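Local coordinates for alpha-glucosidase (PDB 5HQA), which hydrolyses alpha-glucosides as a chloride-activated family 97 glycoside hydrolase that binds calcium at its active-site pocket, at residues Q91-A103 with V108-L120. Sequence-based numbering, arbitrary orientation.
With FMT (formic acid), chain I.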
loop_
_atom_site.group_PDB
_atom_site.type_symbol
_atom_site.label_atom_id
_atom_site.label_comp_id
_atom_site.label_asym_id
_atom_site.label_seq_id
_atom_site.Cartn_x
_atom_site.Cartn_y
_atom_site.Cartn_z
ATOM N N GLN A 91 0.553 42.682 -9.962
ATOM C CA GLN A 91 1.889 43.107 -9.558
ATOM C C GLN A 91 1.764 44.332 -8.640
ATOM O O GLN A 91 0.740 45.018 -8.653
ATOM C CB GLN A 91 2.753 43.405 -10.791
ATOM C CG GLN A 91 2.921 42.209 -11.725
ATOM C CD GLN A 91 3.635 41.040 -11.066
ATOM O OE1 GLN A 91 4.475 41.229 -10.186
ATOM N NE2 GLN A 91 3.299 39.820 -11.487
ATOM N N PRO A 92 2.782 44.594 -7.802
ATOM C CA PRO A 92 4.060 43.893 -7.634
ATOM C C PRO A 92 3.908 42.590 -6.870
ATOM O O PRO A 92 2.933 42.409 -6.132
ATOM C CB PRO A 92 4.895 44.889 -6.831
ATOM C CG PRO A 92 3.882 45.566 -5.961
ATOM C CD PRO A 92 2.606 45.647 -6.784
ATOM N N GLN A 93 4.876 41.696 -7.052
ATOM C CA GLN A 93 4.837 40.373 -6.442
ATOM C C GLN A 93 3.502 39.698 -6.731
ATOM O O GLN A 93 2.880 39.087 -5.855
ATOM C CB GLN A 93 5.110 40.459 -4.946
ATOM C CG GLN A 93 6.371 41.233 -4.636
ATOM C CD GLN A 93 6.683 41.220 -3.169
ATOM O OE1 GLN A 93 6.149 40.398 -2.418
ATOM N NE2 GLN A 93 7.541 42.135 -2.739
ATOM N N GLY A 94 3.045 39.848 -7.972
ATOM C CA GLY A 94 1.845 39.195 -8.439
ATOM C C GLY A 94 2.148 37.839 -9.045
ATOM O O GLY A 94 3.278 37.344 -9.028
ATOM N N GLY A 95 1.105 37.231 -9.589
ATOM C CA GLY A 95 1.249 35.915 -10.170
ATOM C C GLY A 95 -0.105 35.308 -10.446
ATOM O O GLY A 95 -1.154 35.927 -10.231
ATOM N N THR A 96 -0.065 34.082 -10.950
ATOM C CA THR A 96 -1.299 33.372 -11.224
ATOM C C THR A 96 -1.056 31.885 -11.049
ATOM O O THR A 96 0.049 31.382 -11.276
ATOM C CB THR A 96 -1.833 33.682 -12.630
ATOM O OG1 THR A 96 -3.103 33.042 -12.813
ATOM C CG2 THR A 96 -0.864 33.196 -13.701
ATOM N N TYR A 97 -2.096 31.194 -10.601
ATOM C CA TYR A 97 -2.075 29.746 -10.534
ATOM C C TYR A 97 -3.511 29.269 -10.580
ATOM O O TYR A 97 -4.448 30.038 -10.349
ATOM C CB TYR A 97 -1.350 29.220 -9.289
ATOM C CG TYR A 97 -2.054 29.437 -7.968
ATOM C CD1 TYR A 97 -1.812 30.577 -7.210
ATOM C CD2 TYR A 97 -2.924 28.472 -7.453
ATOM C CE1 TYR A 97 -2.435 30.766 -5.978
ATOM C CE2 TYR A 97 -3.551 28.654 -6.232
ATOM C CZ TYR A 97 -3.301 29.799 -5.498
ATOM O OH TYR A 97 -3.918 29.973 -4.284
ATOM N N SER A 98 -3.672 27.997 -10.911
ATOM C CA SER A 98 -4.983 27.383 -10.944
ATOM C C SER A 98 -5.003 26.186 -10.013
ATOM O O SER A 98 -3.964 25.597 -9.709
ATOM C CB SER A 98 -5.361 26.960 -12.368
ATOM O OG SER A 98 -5.455 28.101 -13.214
ATOM N N VAL A 99 -6.193 25.843 -9.538
ATOM C CA VAL A 99 -6.407 24.603 -8.807
ATOM C C VAL A 99 -7.500 23.834 -9.532
ATOM O O VAL A 99 -8.561 24.393 -9.840
ATOM C CB VAL A 99 -6.775 24.855 -7.335
ATOM C CG1 VAL A 99 -6.883 23.535 -6.599
ATOM C CG2 VAL A 99 -5.698 25.689 -6.661
ATOM N N ARG A 100 -7.226 22.571 -9.838
ATOM C CA ARG A 100 -8.180 21.702 -10.514
ATOM C C ARG A 100 -8.793 20.794 -9.460
ATOM O O ARG A 100 -8.061 20.123 -8.730
ATOM C CB ARG A 100 -7.490 20.882 -11.604
ATOM C CG ARG A 100 -8.427 20.007 -12.441
ATOM C CD ARG A 100 -7.649 19.239 -13.526
ATOM N NE ARG A 100 -6.887 20.161 -14.366
ATOM C CZ ARG A 100 -7.342 20.737 -15.477
ATOM N NH1 ARG A 100 -8.570 20.484 -15.934
ATOM N NH2 ARG A 100 -6.556 21.575 -16.137
ATOM N N PHE A 101 -10.123 20.794 -9.365
ATOM C CA PHE A 101 -10.866 19.939 -8.438
ATOM C C PHE A 101 -11.646 18.897 -9.218
ATOM O O PHE A 101 -12.317 19.232 -10.199
ATOM C CB PHE A 101 -11.849 20.746 -7.592
ATOM C CG PHE A 101 -11.199 21.722 -6.661
ATOM C CD1 PHE A 101 -11.045 21.417 -5.312
ATOM C CD2 PHE A 101 -10.757 22.944 -7.127
ATOM C CE1 PHE A 101 -10.447 22.317 -4.447
ATOM C CE2 PHE A 101 -10.168 23.852 -6.264
ATOM C CZ PHE A 101 -10.009 23.531 -4.925
ATOM N N LYS A 102 -11.586 17.643 -8.769
ATOM C CA LYS A 102 -12.408 16.570 -9.316
ATOM C C LYS A 102 -13.276 16.029 -8.192
ATOM O O LYS A 102 -12.756 15.613 -7.154
ATOM C CB LYS A 102 -11.548 15.460 -9.923
ATOM C CG LYS A 102 -10.782 15.879 -11.174
ATOM C CD LYS A 102 -9.993 14.722 -11.753
ATOM C CE LYS A 102 -9.402 15.057 -13.110
ATOM N NZ LYS A 102 -8.823 13.834 -13.748
ATOM N N ALA A 103 -14.591 16.046 -8.388
ATOM C CA ALA A 103 -15.537 15.622 -7.360
ATOM C C ALA A 103 -16.178 14.316 -7.808
ATOM O O ALA A 103 -16.902 14.289 -8.813
ATOM C CB ALA A 103 -16.592 16.699 -7.114
ATOM N N VAL A 108 -13.022 13.658 -3.181
ATOM C CA VAL A 108 -12.555 14.740 -4.039
ATOM C C VAL A 108 -11.038 14.714 -4.135
ATOM O O VAL A 108 -10.331 14.356 -3.186
ATOM C CB VAL A 108 -13.039 16.130 -3.551
ATOM C CG1 VAL A 108 -14.526 16.111 -3.266
ATOM C CG2 VAL A 108 -12.266 16.578 -2.332
ATOM N N GLY A 109 -10.541 15.096 -5.299
ATOM C CA GLY A 109 -9.114 15.286 -5.514
ATOM C C GLY A 109 -8.880 16.691 -6.031
ATOM O O GLY A 109 -9.696 17.226 -6.788
ATOM N N PHE A 110 -7.773 17.302 -5.605
ATOM C CA PHE A 110 -7.412 18.591 -6.189
ATOM C C PHE A 110 -5.899 18.716 -6.311
ATOM O O PHE A 110 -5.139 18.092 -5.564
ATOM C CB PHE A 110 -8.002 19.791 -5.401
ATOM C CG PHE A 110 -7.493 19.935 -3.985
ATOM C CD1 PHE A 110 -6.379 20.711 -3.710
ATOM C CD2 PHE A 110 -8.161 19.323 -2.928
ATOM C CE1 PHE A 110 -5.912 20.859 -2.405
ATOM C CE2 PHE A 110 -7.706 19.465 -1.618
ATOM C CZ PHE A 110 -6.575 20.234 -1.359
ATOM N N ARG A 111 -5.467 19.522 -7.280
ATOM C CA ARG A 111 -4.045 19.788 -7.444
ATOM C C ARG A 111 -3.867 21.203 -7.955
ATOM O O ARG A 111 -4.770 21.792 -8.556
ATOM C CB ARG A 111 -3.374 18.794 -8.400
ATOM C CG ARG A 111 -3.714 19.041 -9.860
ATOM C CD ARG A 111 -2.913 18.129 -10.764
ATOM N NE ARG A 111 -3.173 18.421 -12.170
ATOM C CZ ARG A 111 -2.789 17.639 -13.169
ATOM N NH1 ARG A 111 -2.126 16.513 -12.923
ATOM N NH2 ARG A 111 -3.071 17.980 -14.419
ATOM N N TYR A 112 -2.693 21.758 -7.681
ATOM C CA TYR A 112 -2.328 23.066 -8.199
ATOM C C TYR A 112 -1.699 22.904 -9.567
ATOM O O TYR A 112 -0.954 21.950 -9.810
ATOM C CB TYR A 112 -1.322 23.756 -7.294
ATOM C CG TYR A 112 -1.733 24.003 -5.863
ATOM C CD1 TYR A 112 -1.712 22.979 -4.916
ATOM C CD2 TYR A 112 -2.075 25.287 -5.440
ATOM C CE1 TYR A 112 -2.043 23.227 -3.582
ATOM C CE2 TYR A 112 -2.411 25.540 -4.125
ATOM C CZ TYR A 112 -2.385 24.511 -3.198
ATOM O OH TYR A 112 -2.709 24.793 -1.889
ATOM N N GLU A 113 -1.979 23.853 -10.450
ATOM C CA GLU A 113 -1.329 23.928 -11.753
ATOM C C GLU A 113 -0.799 25.346 -11.891
ATOM O O GLU A 113 -1.575 26.294 -12.040
ATOM C CB GLU A 113 -2.297 23.547 -12.878
ATOM C CG GLU A 113 -2.759 22.094 -12.735
ATOM C CD GLU A 113 -3.832 21.677 -13.730
ATOM O OE1 GLU A 113 -4.178 22.479 -14.627
ATOM O OE2 GLU A 113 -4.335 20.531 -13.600
ATOM N N VAL A 114 0.516 25.493 -11.775
ATOM C CA VAL A 114 1.171 26.795 -11.825
ATOM C C VAL A 114 1.746 26.967 -13.229
ATOM O O VAL A 114 2.671 26.228 -13.600
ATOM C CB VAL A 114 2.265 26.927 -10.759
ATOM C CG1 VAL A 114 2.888 28.316 -10.835
ATOM C CG2 VAL A 114 1.671 26.688 -9.390
ATOM N N PRO A 115 1.251 27.909 -14.016
ATOM C CA PRO A 115 1.674 28.022 -15.412
ATOM C C PRO A 115 2.963 28.818 -15.548
ATOM O O PRO A 115 3.411 29.502 -14.629
ATOM C CB PRO A 115 0.510 28.782 -16.045
ATOM C CG PRO A 115 0.113 29.744 -14.946
ATOM C CD PRO A 115 0.247 28.928 -13.661
ATOM N N LYS A 116 3.536 28.742 -16.748
ATOM C CA LYS A 116 4.649 29.609 -17.107
ATOM C C LYS A 116 4.270 31.069 -16.891
ATOM O O LYS A 116 3.187 31.507 -17.293
ATOM C CB LYS A 116 5.041 29.368 -18.568
ATOM C CG LYS A 116 6.180 30.244 -19.069
ATOM C CD LYS A 116 6.448 29.980 -20.542
ATOM C CE LYS A 116 7.556 30.868 -21.069
ATOM N NZ LYS A 116 7.697 30.696 -22.543
ATOM N N GLN A 117 5.159 31.817 -16.235
ATOM C CA GLN A 117 4.920 33.233 -15.993
ATOM C C GLN A 117 6.237 33.916 -15.671
ATOM O O GLN A 117 7.179 33.291 -15.179
ATOM C CB GLN A 117 3.925 33.452 -14.854
ATOM C CG GLN A 117 4.331 32.811 -13.553
ATOM C CD GLN A 117 3.153 32.686 -12.619
ATOM O OE1 GLN A 117 2.770 33.649 -11.954
ATOM N NE2 GLN A 117 2.551 31.502 -12.581
ATOM N N ALA A 118 6.272 35.221 -15.935
ATOM C CA ALA A 118 7.493 35.997 -15.770
ATOM C C ALA A 118 8.004 35.901 -14.336
ATOM O O ALA A 118 7.236 36.037 -13.379
ATOM C CB ALA A 118 7.234 37.453 -16.154
ATOM N N GLY A 119 9.303 35.634 -14.194
ATOM C CA GLY A 119 9.935 35.530 -12.896
ATOM C C GLY A 119 9.794 34.192 -12.206
ATOM O O GLY A 119 10.337 34.028 -11.107
ATOM N N LEU A 120 9.079 33.235 -12.800
ATOM C CA LEU A 120 8.950 31.883 -12.245
ATOM C C LEU A 120 9.987 31.007 -12.936
ATOM O O LEU A 120 9.708 30.363 -13.946
ATOM C CB LEU A 120 7.546 31.325 -12.443
ATOM C CG LEU A 120 7.310 30.004 -11.701
ATOM C CD1 LEU A 120 7.060 30.279 -10.227
ATOM C CD2 LEU A 120 6.168 29.204 -12.317
HETATM C C FMT I . -9.394 23.128 -18.287
HETATM O O1 FMT I . -8.507 23.730 -17.680
HETATM O O2 FMT I . -9.203 22.097 -18.940
HETATM O O HOH W 1 4.441 35.249 -10.147
#
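Arg100 reaches diagonally across to Glu113 on the neighbouring antiparallel strand. Its CB and CD both pass alongside Glu113 OE2, CD at 3.6 Å; with CG anti to the backbone N (chi1 -176°) and a bend at chi3, NE is brought to OE2 at 2.7 Å, on the syn side but tilted out of the carboxylate plane. NH2 takes the syn lone pair of OE1 at 3.0 Å, so the grip is side-on, one nitrogen to each oxygen, the guanidinium and carboxylate planes 30° apart. NH1 turns to Glu82 on strand 75-89, and a formate, probably from the crystallisation liquor, accepts from NH2 and, weakly, from NH1. Arg111 NE meets the same OE2 from the anti side at 2.8 Å, so the carboxylate probably offsets the two like charges. With an alanine at Glu113, Arg111 would probably lose its grip on OE2 and Arg100 the partner of its NE edge, although Glu82 would still hold NH1. Strands 95-104 and 107-114 form a beta hairpin within the N-terminal beta-super-sandwich domain, paired through backbone bonds such as Glu113 N to Ser98 O (2.7 Å). On the buried face, Phe110 CB sits over the Phe101 ring, 3.9 Å from its centroid, a CH-pi contact, while Tyr112 lies beside Tyr97 and Val99. Past the end of strand 107-114, the Gln117 side-chain amide pairs with the backbone of Thr96: OE1 accepts from Thr96 N at 3.0 Å, and NE2 donates to Thr96 O at 2.8 Å and also to Pro115 O.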